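Local atomic coordinates of biphenyl-2,3-diol 1,2-dioxygenase III-related protein (Vibrio cholerae, PDB entry 3EY8), a protein that binds calcium as a dimeric member of the glyoxalase/dioxygenase (vicinal oxygen chelate) superfamily, its reaction being unestablished. Residues D12-D20 against V69-C77. The protein carries 9 engineered substitutions. Numbering follows the deposited sequence.
Sequences DHLVLTVAD and VRTGSADLC. Engineered in segment 69-77: T71 (natural residue Val).
L16 and A74 meet most tightly in the apolar part of this contact, CD2 of L16 lying 3.4 Å from CB of A74, closer than usual van der Waals packing. Alongside, the CD2 methyls of L14 and L76 touch at 3.8 Å. Farther along, CG1 of V69 sits against both branches of T17, 3.5 Å from OG1 and from CG2, the two side chains crossing at about a right angle.

Polar contact between the backbones is largely carried by water. One water accepts from T17 N and lies 3.0 Å from R70 O; another donates to T17 O (2.7 Å) and accepts from G72 N (2.9 Å). T17 O also receives a CA-H...O contact from T71, an engineered residue whose CG2 methyl lies 3.4 Å from that oxygen. The type II turn from R70 to S73 is closed on itself by S73 OG, which donates to R70 O.

Strands 10-18 and 75-79 are first strands of two mixed sheets, each ordered 1-4-3-2, the paired modules of the vicinal oxygen chelate fold. Y28 of helix 21-32 packs on L16. H13 (a calcium ligand, its ion absent here), L14, L76 and C77 pair in an antiparallel ladder with the second subunit.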
# COMPACT_ATOMS: atom_id res chain seq x y z
N ASP B 12 4.33 3.50 -5.61
CA ASP B 12 4.23 4.96 -5.71
C ASP B 12 3.12 5.50 -4.83
O ASP B 12 3.28 6.50 -4.13
CB ASP B 12 3.99 5.40 -7.15
CG ASP B 12 4.00 6.91 -7.29
OD1 ASP B 12 5.10 7.48 -7.36
OD2 ASP B 12 2.91 7.52 -7.33
N HIS B 13 1.97 4.84 -4.87
CA HIS B 13 0.85 5.24 -4.04
C HIS B 13 -0.18 4.14 -3.98
O HIS B 13 -0.06 3.12 -4.69
CB HIS B 13 0.22 6.56 -4.54
CG HIS B 13 -0.36 6.49 -5.92
ND1 HIS B 13 0.37 6.77 -7.06
CD2 HIS B 13 -1.62 6.22 -6.35
CE1 HIS B 13 -0.40 6.65 -8.12
NE2 HIS B 13 -1.62 6.32 -7.72
N LEU B 14 -1.18 4.32 -3.12
CA LEU B 14 -2.32 3.42 -3.05
C LEU B 14 -3.56 4.27 -2.81
O LEU B 14 -3.45 5.45 -2.46
CB LEU B 14 -2.13 2.38 -1.94
CG LEU B 14 -1.97 2.90 -0.51
CD1 LEU B 14 -3.32 3.06 0.17
CD2 LEU B 14 -1.08 1.94 0.28
N VAL B 15 -4.74 3.68 -2.98
CA VAL B 15 -5.98 4.42 -2.82
C VAL B 15 -6.74 3.87 -1.62
O VAL B 15 -6.93 2.66 -1.51
CB VAL B 15 -6.87 4.31 -4.07
CG1 VAL B 15 -8.24 4.96 -3.79
CG2 VAL B 15 -6.20 4.92 -5.29
N LEU B 16 -7.16 4.76 -0.72
CA LEU B 16 -8.08 4.39 0.35
C LEU B 16 -9.43 5.01 0.04
O LEU B 16 -9.51 6.19 -0.33
CB LEU B 16 -7.61 4.94 1.69
CG LEU B 16 -6.30 4.43 2.27
CD1 LEU B 16 -6.07 5.11 3.61
CD2 LEU B 16 -6.32 2.92 2.42
N THR B 17 -10.47 4.22 0.21
CA THR B 17 -11.84 4.72 0.12
C THR B 17 -12.34 4.93 1.55
O THR B 17 -12.29 4.01 2.37
CB THR B 17 -12.73 3.76 -0.65
OG1 THR B 17 -12.17 3.55 -1.96
CG2 THR B 17 -14.15 4.34 -0.79
N VAL B 18 -12.79 6.14 1.84
CA VAL B 18 -13.12 6.52 3.21
C VAL B 18 -14.51 7.15 3.33
O VAL B 18 -15.02 7.74 2.38
CB VAL B 18 -12.06 7.50 3.81
CG1 VAL B 18 -10.67 6.88 3.79
CG2 VAL B 18 -12.06 8.84 3.06
N ALA B 19 -15.11 7.03 4.50
CA ALA B 19 -16.46 7.57 4.72
C ALA B 19 -16.50 9.09 4.60
O ALA B 19 -17.48 9.66 4.11
CB ALA B 19 -16.99 7.13 6.08
N ASP B 20 -15.45 9.74 5.07
CA ASP B 20 -15.41 11.20 5.12
C ASP B 20 -13.98 11.67 4.93
O ASP B 20 -13.13 11.50 5.81
CB ASP B 20 -15.96 11.71 6.45
CG ASP B 20 -16.13 13.22 6.47
OD1 ASP B 20 -17.02 13.74 5.76
OD2 ASP B 20 -15.38 13.90 7.21
N VAL B 69 -14.57 -2.35 -3.39
CA VAL B 69 -14.23 -1.19 -2.58
C VAL B 69 -14.76 -1.41 -1.18
O VAL B 69 -15.88 -1.88 -1.00
CB VAL B 69 -14.82 0.09 -3.20
CG1 VAL B 69 -14.80 1.24 -2.21
CG2 VAL B 69 -14.05 0.44 -4.48
N ARG B 70 -13.95 -1.10 -0.17
CA ARG B 70 -14.35 -1.34 1.21
C ARG B 70 -13.65 -0.37 2.16
O ARG B 70 -12.41 -0.35 2.23
CB ARG B 70 -14.04 -2.78 1.62
CG ARG B 70 -14.63 -3.19 2.96
CD ARG B 70 -16.15 -3.37 2.84
NE ARG B 70 -16.74 -3.89 4.08
CZ ARG B 70 -17.32 -3.13 5.00
NH1 ARG B 70 -17.39 -1.81 4.82
NH2 ARG B 70 -17.83 -3.68 6.09
N THR B 71 -14.42 0.43 2.88
CA THR B 71 -13.83 1.28 3.90
C THR B 71 -13.26 0.41 5.01
O THR B 71 -13.84 -0.62 5.35
CB THR B 71 -14.84 2.30 4.49
OG1 THR B 71 -15.89 1.61 5.15
CG2 THR B 71 -15.41 3.20 3.37
N GLY B 72 -12.13 0.80 5.58
CA GLY B 72 -11.53 0.04 6.67
C GLY B 72 -10.88 -1.29 6.30
O GLY B 72 -10.66 -2.13 7.17
N SER B 73 -10.55 -1.47 5.02
CA SER B 73 -10.01 -2.74 4.53
C SER B 73 -8.50 -2.74 4.35
O SER B 73 -7.94 -3.73 3.88
CB SER B 73 -10.67 -3.10 3.19
OG SER B 73 -10.43 -2.08 2.23
N ALA B 74 -7.85 -1.63 4.69
CA ALA B 74 -6.41 -1.49 4.51
C ALA B 74 -5.63 -1.81 5.78
O ALA B 74 -6.14 -1.68 6.89
CB ALA B 74 -6.07 -0.09 4.01
N ASP B 75 -4.37 -2.19 5.58
CA ASP B 75 -3.52 -2.68 6.65
C ASP B 75 -2.13 -2.26 6.21
O ASP B 75 -1.54 -2.89 5.32
CB ASP B 75 -3.69 -4.20 6.73
CG ASP B 75 -2.90 -4.85 7.86
OD1 ASP B 75 -1.90 -4.28 8.33
OD2 ASP B 75 -3.27 -5.98 8.24
N LEU B 76 -1.63 -1.17 6.79
CA LEU B 76 -0.46 -0.46 6.27
C LEU B 76 0.63 -0.28 7.32
O LEU B 76 0.34 -0.01 8.48
CB LEU B 76 -0.88 0.93 5.79
CG LEU B 76 -2.12 1.00 4.90
CD1 LEU B 76 -2.50 2.45 4.64
CD2 LEU B 76 -1.86 0.26 3.59
N CYS B 77 1.89 -0.40 6.89
CA CYS B 77 3.01 -0.21 7.81
C CYS B 77 3.89 0.94 7.34
O CYS B 77 4.46 0.88 6.25
CB CYS B 77 3.84 -1.48 7.96
SG CYS B 77 5.38 -1.20 8.90
O HOH W 1 -10.15 1.49 1.48
O HOH W 2 -10.61 2.74 4.03